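DPS family protein (Vibrio cholerae O1 biovar El Tor, PDB 3IQ1) probably binds iron and oxidises it within a hollow twelve-subunit shell, as in other members of the Dps family of ferritin-like proteins. Local coordinates at residues L11-L19 against I124-D133; K66-L77 against D133-Y143. All coordinates share one frame; numbering follows the deposited sequence.

Interaction 1 of 2, residues L11-L19 against I124-D133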
loop_
_atom_site.group_PDB
_atom_site.type_symbol
_atom_site.label_atom_id
_atom_site.label_comp_id
_atom_site.label_asym_id
_atom_site.label_seq_id
_atom_site.Cartn_x
_atom_site.Cartn_y
_atom_site.Cartn_z
ATOM N N LEU B 11 -13.680 17.776 -35.589
ATOM C CA LEU B 11 -12.573 18.411 -36.334
ATOM C C LEU B 11 -12.754 18.228 -37.819
ATOM O O LEU B 11 -13.521 17.359 -38.268
ATOM C CB LEU B 11 -11.199 17.927 -35.861
ATOM C CG LEU B 11 -10.910 18.191 -34.380
ATOM C CD1 LEU B 11 -9.488 17.744 -34.088
ATOM C CD2 LEU B 11 -11.145 19.644 -33.933
ATOM N N ASP B 12 -12.146 19.122 -38.600
ATOM C CA ASP B 12 -12.189 18.981 -40.071
ATOM C C ASP B 12 -11.613 17.630 -40.486
ATOM O O ASP B 12 -10.501 17.225 -40.085
ATOM C CB ASP B 12 -11.331 20.071 -40.717
ATOM C CG ASP B 12 -11.342 20.027 -42.220
ATOM O OD1 ASP B 12 -12.314 20.521 -42.819
ATOM O OD2 ASP B 12 -10.380 19.579 -42.832
ATOM N N THR B 13 -12.325 16.941 -41.349
ATOM C CA THR B 13 -11.885 15.614 -41.762
ATOM C C THR B 13 -10.541 15.617 -42.520
ATOM O O THR B 13 -9.647 14.821 -42.228
ATOM C CB THR B 13 -12.967 14.921 -42.592
ATOM O OG1 THR B 13 -14.143 14.726 -41.784
ATOM C CG2 THR B 13 -12.451 13.577 -43.111
ATOM N N THR B 14 -10.407 16.479 -43.511
ATOM C CA THR B 14 -9.185 16.506 -44.316
ATOM C C THR B 14 -7.970 16.840 -43.503
ATOM O O THR B 14 -6.907 16.208 -43.629
ATOM C CB THR B 14 -9.294 17.545 -45.457
ATOM O OG1 THR B 14 -10.399 17.181 -46.241
ATOM C CG2 THR B 14 -8.046 17.503 -46.334
ATOM N N GLN B 15 -8.101 17.835 -42.648
ATOM C CA GLN B 15 -6.959 18.242 -41.844
ATOM C C GLN B 15 -6.613 17.172 -40.838
ATOM O O GLN B 15 -5.438 16.932 -40.550
ATOM C CB GLN B 15 -7.249 19.556 -41.117
ATOM C CG GLN B 15 -7.386 20.725 -42.036
ATOM C CD GLN B 15 -8.135 21.918 -41.436
ATOM O OE1 GLN B 15 -8.474 21.962 -40.254
ATOM N NE2 GLN B 15 -8.370 22.908 -42.281
ATOM N N SER B 16 -7.629 16.487 -40.313
ATOM C CA SER B 16 -7.405 15.445 -39.350
ATOM C C SER B 16 -6.695 14.259 -40.004
ATOM O O SER B 16 -5.808 13.639 -39.396
ATOM C CB SER B 16 -8.693 15.002 -38.657
ATOM O OG SER B 16 -9.229 16.060 -37.876
ATOM N N GLN B 17 -7.081 13.953 -41.244
ATOM C CA GLN B 17 -6.427 12.850 -41.931
ATOM C C GLN B 17 -4.949 13.175 -42.250
ATOM O O GLN B 17 -4.083 12.295 -42.173
ATOM C CB GLN B 17 -7.196 12.446 -43.179
ATOM C CG GLN B 17 -6.584 11.221 -43.872
ATOM C CD GLN B 17 -6.603 9.984 -42.962
ATOM O OE1 GLN B 17 -7.703 9.578 -42.447
ATOM N NE2 GLN B 17 -5.387 9.390 -42.719
ATOM N N LYS B 18 -4.633 14.427 -42.568
ATOM C CA LYS B 18 -3.244 14.814 -42.786
ATOM C C LYS B 18 -2.445 14.636 -41.504
ATOM O O LYS B 18 -1.317 14.098 -41.517
ATOM C CB LYS B 18 -3.175 16.260 -43.239
ATOM C CG LYS B 18 -1.770 16.778 -43.553
ATOM C CD LYS B 18 -1.848 18.088 -44.345
ATOM C CE LYS B 18 -0.550 18.886 -44.294
ATOM N NZ LYS B 18 -0.672 20.126 -45.104
ATOM N N LEU B 19 -3.024 15.106 -40.397
ATOM C CA LEU B 19 -2.384 14.916 -39.079
ATOM C C LEU B 19 -2.203 13.461 -38.734
ATOM O O LEU B 19 -1.139 13.064 -38.260
ATOM C CB LEU B 19 -3.153 15.661 -37.992
ATOM C CG LEU B 19 -2.721 17.127 -37.954
ATOM C CD1 LEU B 19 -3.816 18.088 -37.386
ATOM C CD2 LEU B 19 -1.277 17.322 -37.337
ATOM N N ILE B 124 4.731 18.092 -36.328
ATOM C CA ILE B 124 3.336 17.789 -36.068
ATOM C C ILE B 124 2.705 18.846 -35.182
ATOM O O ILE B 124 1.555 19.274 -35.397
ATOM C CB ILE B 124 3.135 16.366 -35.488
ATOM C CG1 ILE B 124 3.558 15.330 -36.525
ATOM C CG2 ILE B 124 1.661 16.171 -35.061
ATOM C CD1 ILE B 124 3.741 13.919 -35.943
ATOM N N LEU B 125 3.422 19.256 -34.125
ATOM C CA LEU B 125 2.925 20.330 -33.269
ATOM C C LEU B 125 2.591 21.582 -34.066
ATOM O O LEU B 125 1.546 22.207 -33.863
ATOM C CB LEU B 125 3.931 20.667 -32.172
ATOM C CG LEU B 125 3.587 21.800 -31.227
ATOM C CD1 LEU B 125 2.359 21.491 -30.470
ATOM C CD2 LEU B 125 4.770 21.990 -30.260
ATOM N N GLU B 126 3.495 21.960 -34.952
ATOM C CA GLU B 126 3.273 23.168 -35.759
ATOM C C GLU B 126 2.040 23.012 -36.646
ATOM O O GLU B 126 1.211 23.917 -36.736
ATOM C CB GLU B 126 4.494 23.431 -36.648
ATOM C CG GLU B 126 4.467 24.752 -37.344
ATOM C CD GLU B 126 5.799 25.135 -38.029
ATOM O OE1 GLU B 126 6.882 24.653 -37.617
ATOM O OE2 GLU B 126 5.723 25.950 -38.971
ATOM N N LEU B 127 1.910 21.866 -37.310
ATOM C CA LEU B 127 0.772 21.625 -38.219
ATOM C C LEU B 127 -0.533 21.657 -37.420
ATOM O O LEU B 127 -1.535 22.243 -37.831
ATOM C CB LEU B 127 0.951 20.274 -38.900
ATOM C CG LEU B 127 -0.176 19.872 -39.857
ATOM C CD1 LEU B 127 -0.336 20.916 -40.987
ATOM C CD2 LEU B 127 0.121 18.471 -40.441
ATOM N N ALA B 128 -0.536 20.989 -36.265
ATOM C CA ALA B 128 -1.725 20.922 -35.442
ATOM C C ALA B 128 -2.134 22.334 -34.990
ATOM O O ALA B 128 -3.308 22.665 -34.927
ATOM C CB ALA B 128 -1.485 20.046 -34.219
ATOM N N GLY B 129 -1.156 23.159 -34.678
ATOM C CA GLY B 129 -1.440 24.547 -34.265
ATOM C C GLY B 129 -2.106 25.383 -35.348
ATOM O O GLY B 129 -2.995 26.228 -35.079
ATOM N N GLU B 130 -1.712 25.136 -36.582
ATOM C CA GLU B 130 -2.216 25.835 -37.749
ATOM C C GLU B 130 -3.693 25.609 -37.921
ATOM O O GLU B 130 -4.367 26.477 -38.452
ATOM C CB GLU B 130 -1.491 25.393 -39.018
ATOM C CG GLU B 130 -0.064 25.904 -39.143
ATOM C CD GLU B 130 0.740 25.267 -40.283
ATOM O OE1 GLU B 130 0.168 24.481 -41.078
ATOM O OE2 GLU B 130 1.950 25.589 -40.399
ATOM N N THR B 131 -4.216 24.458 -37.486
ATOM C CA THR B 131 -5.643 24.220 -37.628
ATOM C C THR B 131 -6.422 24.121 -36.335
ATOM O O THR B 131 -7.617 23.817 -36.352
ATOM C CB THR B 131 -5.945 22.974 -38.472
ATOM O OG1 THR B 131 -5.172 21.873 -38.009
ATOM C CG2 THR B 131 -5.651 23.296 -39.944
ATOM N N GLY B 132 -5.767 24.372 -35.221
ATOM C CA GLY B 132 -6.404 24.315 -33.933
ATOM C C GLY B 132 -6.696 22.934 -33.400
ATOM O O GLY B 132 -7.655 22.746 -32.639
ATOM N N ASP B 133 -5.914 21.942 -33.813
ATOM C CA ASP B 133 -6.035 20.612 -33.246
ATOM C C ASP B 133 -5.247 20.582 -31.883
ATOM O O ASP B 133 -4.124 20.086 -31.761
ATOM C CB ASP B 133 -5.577 19.520 -34.214
ATOM C CG ASP B 133 -5.752 18.123 -33.657
ATOM O OD1 ASP B 133 -6.094 17.977 -32.462
ATOM O OD2 ASP B 133 -5.495 17.148 -34.388
HETATM O O HOH W 1 -7.052 17.506 -36.736
#

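Interaction 2 of 2, residues K66-L77 against D133-Y143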
loop_
_atom_site.group_PDB
_atom_site.type_symbol
_atom_site.label_atom_id
_atom_site.label_comp_id
_atom_site.label_asym_id
_atom_site.label_seq_id
_atom_site.Cartn_x
_atom_site.Cartn_y
_atom_site.Cartn_z
ATOM N N LYS B 66 4.031 5.670 -24.829
ATOM C CA LYS B 66 3.831 6.675 -25.896
ATOM C C LYS B 66 3.259 6.066 -27.128
ATOM O O LYS B 66 2.406 6.665 -27.762
ATOM C CB LYS B 66 5.119 7.432 -26.168
ATOM C CG LYS B 66 5.469 8.396 -25.002
ATOM C CD LYS B 66 6.658 9.312 -25.248
ATOM C CE LYS B 66 6.890 10.356 -24.171
ATOM N NZ LYS B 66 7.432 9.763 -22.876
ATOM N N ILE B 67 3.694 4.861 -27.485
ATOM C CA ILE B 67 3.172 4.133 -28.611
ATOM C C ILE B 67 1.667 3.893 -28.447
ATOM O O ILE B 67 0.883 4.121 -29.380
ATOM C CB ILE B 67 3.899 2.801 -28.804
ATOM C CG1 ILE B 67 5.272 3.050 -29.438
ATOM C CG2 ILE B 67 3.100 1.921 -29.696
ATOM C CD1 ILE B 67 6.235 1.841 -29.289
ATOM N N ASP B 68 1.289 3.509 -27.231
ATOM C CA ASP B 68 -0.131 3.244 -26.895
ATOM C C ASP B 68 -0.965 4.531 -27.122
ATOM O O ASP B 68 -1.994 4.516 -27.813
ATOM C CB ASP B 68 -0.265 2.836 -25.419
ATOM C CG ASP B 68 0.514 1.549 -25.038
ATOM O OD1 ASP B 68 0.983 0.852 -25.955
ATOM O OD2 ASP B 68 0.621 1.216 -23.799
ATOM N N GLU B 69 -0.475 5.627 -26.581
ATOM C CA GLU B 69 -1.171 6.922 -26.617
ATOM C C GLU B 69 -1.235 7.476 -28.043
ATOM O O GLU B 69 -2.183 8.103 -28.428
ATOM C CB GLU B 69 -0.628 7.939 -25.584
ATOM C CG GLU B 69 -1.597 9.138 -25.206
ATOM C CD GLU B 69 -1.189 9.977 -23.960
ATOM O OE1 GLU B 69 -1.919 10.924 -23.603
ATOM O OE2 GLU B 69 -0.161 9.693 -23.327
ATOM N N LEU B 70 -0.186 7.231 -28.805
ATOM C CA LEU B 70 -0.146 7.675 -30.180
ATOM C C LEU B 70 -1.118 6.924 -31.086
ATOM O O LEU B 70 -1.874 7.534 -31.842
ATOM C CB LEU B 70 1.296 7.551 -30.654
ATOM C CG LEU B 70 1.747 8.027 -31.960
ATOM C CD1 LEU B 70 1.295 9.499 -32.195
ATOM C CD2 LEU B 70 3.315 7.915 -31.972
ATOM N N ALA B 71 -1.162 5.588 -30.987
ATOM C CA ALA B 71 -2.140 4.826 -31.741
ATOM C C ALA B 71 -3.570 5.254 -31.367
ATOM O O ALA B 71 -4.395 5.400 -32.276
ATOM C CB ALA B 71 -1.984 3.308 -31.486
ATOM N N GLU B 72 -3.815 5.499 -30.089
ATOM C CA GLU B 72 -5.149 5.954 -29.610
ATOM C C GLU B 72 -5.483 7.348 -30.180
ATOM O O GLU B 72 -6.642 7.615 -30.512
ATOM C CB GLU B 72 -5.209 6.017 -28.110
ATOM C CG GLU B 72 -5.177 4.744 -27.439
ATOM C CD GLU B 72 -5.433 4.918 -25.967
ATOM O OE1 GLU B 72 -5.061 5.998 -25.367
ATOM O OE2 GLU B 72 -5.990 3.956 -25.440
ATOM N N ARG B 73 -4.502 8.231 -30.277
ATOM C CA ARG B 73 -4.746 9.566 -30.878
ATOM C C ARG B 73 -5.150 9.420 -32.356
ATOM O O ARG B 73 -6.023 10.093 -32.822
ATOM C CB ARG B 73 -3.527 10.501 -30.744
ATOM C CG ARG B 73 -3.774 11.927 -31.151
ATOM C CD ARG B 73 -4.815 12.644 -30.292
ATOM N NE ARG B 73 -5.329 13.833 -30.937
ATOM C CZ ARG B 73 -6.449 14.445 -30.575
ATOM N NH1 ARG B 73 -7.098 14.027 -29.488
ATOM N NH2 ARG B 73 -6.886 15.507 -31.236
ATOM N N ILE B 74 -4.482 8.536 -33.090
ATOM C CA ILE B 74 -4.818 8.258 -34.486
ATOM C C ILE B 74 -6.250 7.758 -34.597
ATOM O O ILE B 74 -7.045 8.234 -35.434
ATOM C CB ILE B 74 -3.796 7.285 -35.113
ATOM C CG1 ILE B 74 -2.411 7.975 -35.227
ATOM C CG2 ILE B 74 -4.322 6.748 -36.473
ATOM C CD1 ILE B 74 -1.196 7.008 -35.436
ATOM N N LEU B 75 -6.617 6.826 -33.725
ATOM C CA LEU B 75 -8.001 6.305 -33.697
ATOM C C LEU B 75 -8.995 7.444 -33.362
ATOM O O LEU B 75 -10.104 7.482 -33.870
ATOM C CB LEU B 75 -8.094 5.179 -32.649
ATOM C CG LEU B 75 -7.409 3.867 -33.036
ATOM C CD1 LEU B 75 -7.074 3.033 -31.778
ATOM C CD2 LEU B 75 -8.286 3.125 -34.038
ATOM N N THR B 76 -8.587 8.336 -32.480
ATOM C CA THR B 76 -9.389 9.438 -31.991
ATOM C C THR B 76 -9.691 10.407 -33.131
ATOM O O THR B 76 -10.783 10.954 -33.184
ATOM C CB THR B 76 -8.695 10.115 -30.779
ATOM O OG1 THR B 76 -8.709 9.189 -29.648
ATOM C CG2 THR B 76 -9.409 11.352 -30.323
ATOM N N LEU B 77 -8.775 10.495 -34.074
ATOM C CA LEU B 77 -8.907 11.302 -35.286
ATOM C C LEU B 77 -9.660 10.560 -36.403
ATOM O O LEU B 77 -9.702 11.041 -37.532
ATOM C CB LEU B 77 -7.530 11.800 -35.789
ATOM C CG LEU B 77 -6.835 12.825 -34.871
ATOM C CD1 LEU B 77 -5.373 12.937 -35.353
ATOM C CD2 LEU B 77 -7.549 14.157 -34.883
ATOM N N ASP B 133 -5.914 21.942 -33.813
ATOM C CA ASP B 133 -6.035 20.612 -33.246
ATOM C C ASP B 133 -5.247 20.582 -31.883
ATOM O O ASP B 133 -4.124 20.086 -31.761
ATOM C CB ASP B 133 -5.577 19.520 -34.214
ATOM C CG ASP B 133 -5.752 18.123 -33.657
ATOM O OD1 ASP B 133 -6.094 17.977 -32.462
ATOM O OD2 ASP B 133 -5.495 17.148 -34.388
ATOM N N GLU B 134 -5.928 21.042 -30.845
ATOM C CA GLU B 134 -5.328 21.175 -29.528
ATOM C C GLU B 134 -5.034 19.814 -28.889
ATOM O O GLU B 134 -4.026 19.670 -28.212
ATOM C CB GLU B 134 -6.261 21.932 -28.609
ATOM C CG GLU B 134 -5.683 22.096 -27.197
ATOM C CD GLU B 134 -4.363 22.844 -27.171
ATOM O OE1 GLU B 134 -4.156 23.711 -28.100
ATOM O OE2 GLU B 134 -3.577 22.608 -26.214
ATOM N N GLY B 135 -5.893 18.833 -29.105
ATOM C CA GLY B 135 -5.614 17.501 -28.566
ATOM C C GLY B 135 -4.326 16.864 -29.076
ATOM O O GLY B 135 -3.559 16.272 -28.329
ATOM N N THR B 136 -4.067 17.050 -30.367
ATOM C CA THR B 136 -2.836 16.567 -30.967
ATOM C C THR B 136 -1.677 17.407 -30.522
ATOM O O THR B 136 -0.635 16.872 -30.163
ATOM C CB THR B 136 -2.915 16.503 -32.490
ATOM O OG1 THR B 136 -3.966 15.621 -32.863
ATOM C CG2 THR B 136 -1.569 16.030 -33.151
ATOM N N SER B 137 -1.859 18.738 -30.497
ATOM C CA SER B 137 -0.808 19.637 -30.020
ATOM C C SER B 137 -0.334 19.275 -28.626
ATOM O O SER B 137 0.870 19.244 -28.357
ATOM C CB SER B 137 -1.316 21.085 -29.998
ATOM O OG SER B 137 -1.395 21.580 -31.312
ATOM N N ALA B 138 -1.284 19.045 -27.739
ATOM C CA ALA B 138 -1.014 18.791 -26.340
ATOM C C ALA B 138 -0.199 17.526 -26.210
ATOM O O ALA B 138 0.653 17.433 -25.387
ATOM C CB ALA B 138 -2.341 18.679 -25.545
ATOM N N LEU B 139 -0.525 16.503 -26.995
ATOM C CA LEU B 139 0.250 15.255 -26.965
ATOM C C LEU B 139 1.691 15.480 -27.385
ATOM O O LEU B 139 2.614 15.010 -26.741
ATOM C CB LEU B 139 -0.386 14.209 -27.879
ATOM C CG LEU B 139 0.144 12.779 -27.779
ATOM C CD1 LEU B 139 -0.115 12.253 -26.337
ATOM C CD2 LEU B 139 -0.455 11.770 -28.787
HETATM N N MSE B 140 1.883 16.203 -28.475
HETATM C CA MSE B 140 3.237 16.492 -28.961
HETATM C C MSE B 140 4.019 17.283 -27.920
HETATM O O MSE B 140 5.200 17.025 -27.708
HETATM C CB MSE B 140 3.215 17.223 -30.298
HETATM C CG MSE B 140 2.661 16.448 -31.455
HETATM SE SE MSE B 140 3.414 14.774 -31.902
HETATM C CE MSE B 140 2.286 13.699 -30.723
ATOM N N SER B 141 3.349 18.234 -27.255
ATOM C CA SER B 141 3.977 19.034 -26.228
ATOM C C SER B 141 4.540 18.180 -25.099
ATOM O O SER B 141 5.693 18.345 -24.663
ATOM C CB SER B 141 3.000 20.068 -25.708
ATOM O OG SER B 141 3.504 20.785 -24.590
ATOM N N ASP B 142 3.713 17.256 -24.647
ATOM C CA ASP B 142 4.122 16.315 -23.607
ATOM C C ASP B 142 5.345 15.525 -24.076
ATOM O O ASP B 142 6.315 15.372 -23.323
ATOM C CB ASP B 142 3.014 15.335 -23.266
ATOM C CG ASP B 142 1.883 15.960 -22.466
ATOM O OD1 ASP B 142 2.017 17.094 -21.974
ATOM O OD2 ASP B 142 0.899 15.274 -22.263
ATOM N N TYR B 143 5.301 14.976 -25.285
ATOM C CA TYR B 143 6.384 14.149 -25.763
ATOM C C TYR B 143 7.685 14.922 -25.908
ATOM O O TYR B 143 8.767 14.458 -25.522
ATOM C CB TYR B 143 6.043 13.481 -27.092
ATOM C CG TYR B 143 4.944 12.400 -27.041
ATOM C CD1 TYR B 143 4.216 12.130 -25.874
ATOM C CD2 TYR B 143 4.664 11.661 -28.135
ATOM C CE1 TYR B 143 3.240 11.120 -25.818
ATOM C CE2 TYR B 143 3.641 10.682 -28.115
ATOM C CZ TYR B 143 2.949 10.431 -26.946
ATOM O OH TYR B 143 2.010 9.460 -26.939
HETATM O O HOH W 2 1.297 12.330 -22.286
#

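Interaction 1 of 2, residues L11-L19 against I124-D133
With CG of Leu19 turned beside its own backbone N (chi1 -83°) and CG of Leu127 swung beside its carbonyl carbon (chi1 179°), the two leucines run past each other in opposite directions and meet through their branches, CD2 of Leu19 lying 3.6 Å from CD2 of Leu127. Leu19 is a knob in a hole formed by Ile124, Leu127, Ala128 and Thr131: its CD2 branch faces CG2 of Ile124 and the methyl of Ala128, while CD1 turns to the loop after helix 103-131 and comes to 3.6 Å from Asp133 OD2. On the outer side of this knob the extended chain of Lys18, in one of its two conformers, lays its CE against both methyls of Leu127. This is the packing of a ferritin-like four-helix bundle, in which the start of helix 13-43 runs antiparallel to the end of helix 103-131, their local axes 173° apart and 10.6 Å from each other. Nearer the bundle end, the amide of Gln15 lies by the methyl of Thr131, Gln15 OE1 being 3.1 Å from Thr131 CG2. Both helix ends are capped here. Asp12 caps the first helix, its OD2 accepting from Gln15 N through the anti lone pair, and Gly132, with positive phi, closes the other helix in a Schellman motif. Polar contact between the segments runs through a water that donates to Ser16 OG and, at 2.8 Å, to Asp133 OD2. The same carboxylate oxygen accepts from Thr136 OG1, and CD1 of Leu11 packs across the aspartate at about a right angle, 3.8 Å from Asp133 OD1.

Interaction 2 of 2, residues K66-L77 against D133-Y143
Tyr143, Arg73 and Leu139 give up the most surface where helix 49-76 meets helix 134-158. The aliphatic chain of Lys66 lies over one face of the Tyr143 ring as a CH-pi contact, CD 3.8 Å from the ring centroid, and Leu139 CG sits over the opposite face, offset toward the rim, so the ring is held between two aliphatic groups. A bend at the end of the lysine chain (chi4 72°) carries NZ to a salt bridge with Glu146. Leu139 reaches across with both branches: CD1 packs on the carboxylate end of Glu69, 3.5 Å from its CD, and CD2 on Arg73 CB at 3.9 Å. Arg73 lays its guanidinium face on the backbone of Gly135, whose lack of a side chain leaves room for it. Arg73 NE gives Thr136 OG1 a fairly straight bond of 3.0 Å (158°) close to the guanidinium plane, whereas its NH2 makes a weak, bent bond within its salt bridge to Asp133 OD1, 2.9 Å away. NH1 pairs with Glu148 of a neighbouring subunit. Asp133 also caps the helix, OD1 accepting from Thr136 N. Local axes 11.1 Å apart and 169° from parallel are those of an antiparallel helix pair in the ferritin-like four-helix bundle.

Asp133 belongs to both contacts: it closes the turn after helix 103-131 and is the N-cap of helix 134-158, so its carboxylate faces Leu11, Leu19 and a water in interaction 1 and Arg73 and Thr136 in interaction 2. The centres of the two contacts lie about 12 Å apart, and their segments alternate along the chain, so that together they bring all four long helices of the bundle together near one end. Direct packing also joins them, with Leu125 CD1 3.4 Å from Ser137 O and Ile124 CG2 3.8 Å from Met140 CG. Interaction 2 is the more buried and reaches further into the twelve-subunit assembly, through charged partners on neighbouring chains.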